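Local coordinates for protein taurocyamine kinase (Schistosoma mansoni, PDB 4WOD) that reversibly transfers a phosphate group between ATP and taurocyamine, forming N-phosphotaurocyamine and ADP, with magnesium as cofactor, at residues K374-E377 and K383-T386; A410-N415 and D438-L443. The protein carries 4 engineered substitutions. One frame throughout, in Å; residues are numbered along the deposited sequence.

Contact 1: K374-E377 and K383-T386; sequences KLLE and KCYT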
loop_
_atom_site.group_PDB
_atom_site.type_symbol
_atom_site.label_atom_id
_atom_site.label_comp_id
_atom_site.label_asym_id
_atom_site.label_seq_id
_atom_site.Cartn_x
_atom_site.Cartn_y
_atom_site.Cartn_z
ATOM N N LYS A 374 -6.514 -6.668 19.533
ATOM C CA LYS A 374 -5.117 -6.637 19.978
ATOM C C LYS A 374 -4.358 -5.547 19.228
ATOM O O LYS A 374 -3.648 -4.756 19.845
ATOM C CB LYS A 374 -4.441 -7.998 19.793
ATOM C CG LYS A 374 -5.081 -9.114 20.609
ATOM C CD LYS A 374 -4.147 -10.310 20.775
ATOM C CE LYS A 374 -4.686 -11.563 20.064
ATOM N NZ LYS A 374 -5.349 -12.528 20.992
ATOM N N LEU A 375 -4.538 -5.456 17.913
ATOM C CA LEU A 375 -3.859 -4.378 17.168
ATOM C C LEU A 375 -4.294 -2.991 17.668
ATOM O O LEU A 375 -3.487 -2.048 17.712
ATOM C CB LEU A 375 -4.106 -4.506 15.660
ATOM C CG LEU A 375 -3.526 -5.737 14.954
ATOM C CD1 LEU A 375 -3.952 -5.797 13.492
ATOM C CD2 LEU A 375 -2.010 -5.753 15.062
ATOM N N LEU A 376 -5.558 -2.881 18.066
ATOM C CA LEU A 376 -6.127 -1.613 18.514
ATOM C C LEU A 376 -5.551 -1.154 19.858
ATOM O O LEU A 376 -5.674 0.012 20.228
ATOM C CB LEU A 376 -7.648 -1.737 18.596
ATOM C CG LEU A 376 -8.488 -0.478 18.809
ATOM C CD1 LEU A 376 -8.272 0.559 17.690
ATOM C CD2 LEU A 376 -9.977 -0.861 18.941
ATOM N N GLU A 377 -4.897 -2.063 20.580
ATOM C CA GLU A 377 -4.294 -1.707 21.865
ATOM C C GLU A 377 -3.258 -0.588 21.747
ATOM O O GLU A 377 -2.952 0.078 22.731
ATOM C CB GLU A 377 -3.660 -2.942 22.510
ATOM C CG GLU A 377 -4.702 -3.971 22.876
ATOM C CD GLU A 377 -4.183 -5.029 23.822
ATOM O OE1 GLU A 377 -2.975 -5.008 24.153
ATOM O OE2 GLU A 377 -4.990 -5.893 24.218
ATOM N N LYS A 383 -8.172 8.974 23.797
ATOM C CA LYS A 383 -8.614 9.811 22.682
ATOM C C LYS A 383 -9.326 9.023 21.586
ATOM O O LYS A 383 -10.027 9.596 20.757
ATOM C CB LYS A 383 -7.434 10.570 22.061
ATOM C CG LYS A 383 -6.199 10.674 22.932
ATOM C CD LYS A 383 -5.056 11.314 22.160
ATOM C CE LYS A 383 -3.717 10.719 22.558
ATOM N NZ LYS A 383 -2.611 11.315 21.759
ATOM N N CYS A 384 -9.141 7.710 21.578
ATOM C CA CYS A 384 -9.674 6.876 20.511
ATOM C C CYS A 384 -11.003 6.251 20.916
ATOM O O CYS A 384 -11.041 5.282 21.680
ATOM C CB CYS A 384 -8.670 5.786 20.134
ATOM S SG CYS A 384 -9.220 4.683 18.835
ATOM N N TYR A 385 -12.094 6.804 20.390
ATOM C CA TYR A 385 -13.441 6.320 20.713
ATOM C C TYR A 385 -13.608 4.840 20.396
ATOM O O TYR A 385 -14.241 4.102 21.159
ATOM C CB TYR A 385 -14.492 7.126 19.952
ATOM C CG TYR A 385 -14.525 8.591 20.321
ATOM C CD1 TYR A 385 -15.327 9.046 21.352
ATOM C CD2 TYR A 385 -13.757 9.517 19.625
ATOM C CE1 TYR A 385 -15.370 10.391 21.688
ATOM C CE2 TYR A 385 -13.785 10.864 19.954
ATOM C CZ TYR A 385 -14.591 11.293 20.992
ATOM O OH TYR A 385 -14.630 12.623 21.325
ATOM N N THR A 386 -13.032 4.430 19.267
ATOM C CA THR A 386 -13.160 3.075 18.753
ATOM C C THR A 386 -12.695 2.052 19.792
ATOM O O THR A 386 -13.334 1.016 19.992
ATOM C CB THR A 386 -12.348 2.903 17.440
ATOM O OG1 THR A 386 -12.720 3.935 16.498
ATOM C CG2 THR A 386 -12.563 1.522 16.833
#

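Contact 2: A410-N415 and D438-L443; sequences AHMIRN and DYLDPL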
loop_
_atom_site.group_PDB
_atom_site.type_symbol
_atom_site.label_atom_id
_atom_site.label_comp_id
_atom_site.label_asym_id
_atom_site.label_seq_id
_atom_site.Cartn_x
_atom_site.Cartn_y
_atom_site.Cartn_z
ATOM N N ALA A 410 -15.981 -6.353 13.940
ATOM C CA ALA A 410 -14.600 -6.430 13.501
ATOM C C ALA A 410 -14.395 -5.542 12.281
ATOM O O ALA A 410 -13.417 -4.797 12.202
ATOM C CB ALA A 410 -14.230 -7.845 13.198
ATOM N N HIS A 411 -15.345 -5.602 11.344
ATOM C CA HIS A 411 -15.308 -4.727 10.177
ATOM C C HIS A 411 -15.129 -3.266 10.566
ATOM O O HIS A 411 -14.353 -2.534 9.942
ATOM C CB HIS A 411 -16.599 -4.860 9.346
ATOM C CG HIS A 411 -16.583 -5.999 8.382
ATOM N ND1 HIS A 411 -17.459 -7.062 8.471
ATOM C CD2 HIS A 411 -15.797 -6.245 7.310
ATOM C CE1 HIS A 411 -17.223 -7.903 7.483
ATOM N NE2 HIS A 411 -16.214 -7.434 6.769
ATOM N N MET A 412 -15.858 -2.833 11.591
ATOM C CA MET A 412 -15.957 -1.402 11.836
ATOM C C MET A 412 -14.797 -0.859 12.687
ATOM O O MET A 412 -14.489 0.323 12.613
ATOM C CB MET A 412 -17.327 -1.054 12.455
ATOM C CG MET A 412 -17.505 -1.290 13.946
ATOM S SD MET A 412 -19.137 -0.662 14.527
ATOM C CE MET A 412 -20.161 -1.284 13.215
ATOM N N ILE A 413 -14.107 -1.712 13.435
ATOM C CA ILE A 413 -12.927 -1.227 14.159
ATOM C C ILE A 413 -11.618 -1.402 13.364
ATOM O O ILE A 413 -10.570 -0.895 13.779
ATOM C CB ILE A 413 -12.757 -1.927 15.539
ATOM C CG1 ILE A 413 -12.366 -3.395 15.349
ATOM C CG2 ILE A 413 -14.023 -1.758 16.411
ATOM C CD1 ILE A 413 -11.691 -4.001 16.571
ATOM N N ARG A 414 -11.683 -2.071 12.215
ATOM C CA ARG A 414 -10.484 -2.396 11.440
ATOM C C ARG A 414 -9.644 -1.161 11.092
ATOM O O ARG A 414 -8.402 -1.193 11.206
ATOM C CB ARG A 414 -10.847 -3.144 10.154
ATOM C CG ARG A 414 -9.651 -3.825 9.519
ATOM C CD ARG A 414 -9.987 -4.582 8.223
ATOM N NE ARG A 414 -8.860 -5.424 7.808
ATOM C CZ ARG A 414 -7.829 -4.990 7.079
ATOM N NH1 ARG A 414 -7.779 -3.726 6.663
ATOM N NH2 ARG A 414 -6.842 -5.819 6.770
ATOM N N ASN A 415 -10.296 -0.074 10.676
ATOM C CA ASN A 415 -9.515 1.116 10.317
ATOM C C ASN A 415 -8.693 1.605 11.518
ATOM O O ASN A 415 -7.541 2.026 11.369
ATOM C CB ASN A 415 -10.401 2.261 9.791
ATOM C CG ASN A 415 -11.360 2.793 10.832
ATOM O OD1 ASN A 415 -12.193 2.068 11.342
ATOM N ND2 ASN A 415 -11.205 4.051 11.192
ATOM N N ASP A 438 -25.028 -1.368 21.493
ATOM C CA ASP A 438 -24.317 -1.349 22.773
ATOM C C ASP A 438 -22.912 -0.806 22.610
ATOM O O ASP A 438 -22.320 -0.299 23.560
ATOM C CB ASP A 438 -24.245 -2.746 23.390
ATOM C CG ASP A 438 -25.553 -3.175 24.028
ATOM O OD1 ASP A 438 -26.560 -2.459 23.894
ATOM O OD2 ASP A 438 -25.569 -4.222 24.693
ATOM N N TYR A 439 -22.358 -0.952 21.414
ATOM C CA TYR A 439 -21.053 -0.362 21.140
ATOM C C TYR A 439 -21.209 1.054 20.609
ATOM O O TYR A 439 -20.556 1.979 21.086
ATOM C CB TYR A 439 -20.281 -1.224 20.151
ATOM C CG TYR A 439 -18.987 -0.643 19.642
ATOM C CD1 TYR A 439 -17.874 -0.552 20.468
ATOM C CD2 TYR A 439 -18.863 -0.223 18.321
ATOM C CE1 TYR A 439 -16.679 -0.047 19.996
ATOM C CE2 TYR A 439 -17.666 0.278 17.840
ATOM C CZ TYR A 439 -16.577 0.365 18.689
ATOM O OH TYR A 439 -15.375 0.871 18.227
ATOM N N LEU A 440 -22.080 1.225 19.617
ATOM C CA LEU A 440 -22.124 2.493 18.894
ATOM C C LEU A 440 -22.834 3.620 19.664
ATOM O O LEU A 440 -22.461 4.788 19.529
ATOM C CB LEU A 440 -22.777 2.298 17.519
ATOM C CG LEU A 440 -21.947 1.534 16.462
ATOM C CD1 LEU A 440 -22.801 1.106 15.270
ATOM C CD2 LEU A 440 -20.768 2.383 15.973
ATOM N N ASP A 441 -23.843 3.294 20.474
ATOM C CA ASP A 441 -24.634 4.353 21.087
ATOM C C ASP A 441 -23.864 5.137 22.153
ATOM O O ASP A 441 -23.904 6.360 22.146
ATOM C CB ASP A 441 -25.927 3.804 21.687
ATOM C CG ASP A 441 -26.861 4.912 22.132
ATOM O OD1 ASP A 441 -27.444 5.576 21.250
ATOM O OD2 ASP A 441 -26.996 5.128 23.351
ATOM N N PRO A 442 -23.153 4.448 23.072
ATOM C CA PRO A 442 -22.372 5.270 24.008
ATOM C C PRO A 442 -21.265 6.070 23.296
ATOM O O PRO A 442 -21.007 7.226 23.650
ATOM C CB PRO A 442 -21.777 4.235 24.984
ATOM C CG PRO A 442 -21.833 2.933 24.265
ATOM C CD PRO A 442 -23.085 3.011 23.412
ATOM N N LEU A 443 -20.656 5.463 22.287
ATOM C CA LEU A 443 -19.622 6.111 21.477
ATOM C C LEU A 443 -20.121 7.394 20.811
ATOM O O LEU A 443 -19.408 8.404 20.754
ATOM C CB LEU A 443 -19.114 5.132 20.408
ATOM C CG LEU A 443 -17.898 5.527 19.553
ATOM C CD1 LEU A 443 -17.101 4.281 19.141
ATOM C CD2 LEU A 443 -18.309 6.352 18.319
#

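Contact 1: K374-E377 and K383-T386
L376 reaches from helix 369-376 to C384 and T386, where the chain enters the short helix 385-388. Its CB points toward that second segment, and CG follows anti to the backbone N (chi1 -170°), which carries the fork of the side chain forward across the gap. The two methyl branches then part company. CD1 faces the sulfur of C384, with L376 CD1 lying 4.4 Å from C384 SG, a loose apolar touch. CD2 goes to T386, sitting 4.1 Å from T386 CG2 and 4.0 Å from T386 O. One methyl can meet both because T386 CG2, anti to its own N, lies beside the carbonyl carbon of the same residue.

C384 stands at the N-cap position of helix 385-388, and its SG caps a backbone N just past the segment, so the sulfur serves the helix start while offering L376 an apolar flank. T386 OG1 turns elsewhere, to a weak hydrogen bond with I423 O. L390 touches L376 as well.

Both segments lie in the N-terminal domain of the second kinase repeat, where the contact packs the start of helix 385-388 on helix 369-376. The T386 side chain is about 8 Å from that of C631, the predicted active-site cysteine. With no hydrogen bond crossing between the segments and all three touching residues buried, the contact rests on van der Waals and hydrophobic packing.

Contact 2: A410-N415 and D438-L443
A Met-aromatic contact joins helix 409-418 to helix 437-448 in the helical N-terminal domain of the second repeat, with M412 supplying the sulfur and Y439 the ring. M412 SD comes in at the ring edge, 4.9 Å from the Y439 centroid and 74° off the ring normal; its nearest ring atom is Y439 CE2, at 3.7 Å. The first torsion of M412 places CG between the backbone N and the carbonyl carbon (chi1 80°), and a bend at the last torsion sets the methyl alongside L440. The same sulfur meets that residue too: M412 SD is 3.7 Å from L440 CD2, while M412 CE lies 4.1 Å from L440 CD1, the two side chains reaching toward each other end on.

Beside this, the branch methyl of I413 approaches the phenol end of the ring obliquely, with I413 CG2 3.5 Å from Y439 OH. That hydroxyl is buried, and its hydrogen bond to T386 O satisfies it and helps fix where the ring's far end lies.

Between these short segments the axes stay 12.6 Å apart at 45°, a separation bridged mainly by M412 and Y439. Helix 437-448 kinks at P442, whose N makes no bond to the preceding turn; just before it, D441 OD1 hydrogen-bonds with Y625 OH. Around the contact, helix 369-376 packs on I413 through L369 and L372, and helix 385-388 touches both I413 and L443.

From the N terminus, the chain reaches contact 1 first: after helix 369-376, five residues without helix or strand separate the two segments, and 383-386 closes a short loop onto it. Contact 2 opens only afterwards, at 410-415, and closes a wider loop of 22 intervening residues at 438-443, so the two follow in series, neither nesting nor crossing. In space they adjoin, their centres 10 Å apart. T386 CG2 packs against I413 CG2 at 3.6 Å, and L443 CD1 comes 3.5 Å from Y385 O. Together they link four helices of the second N-terminal domain, 369-376, 385-388, 409-418 and 437-448, through buried side chains.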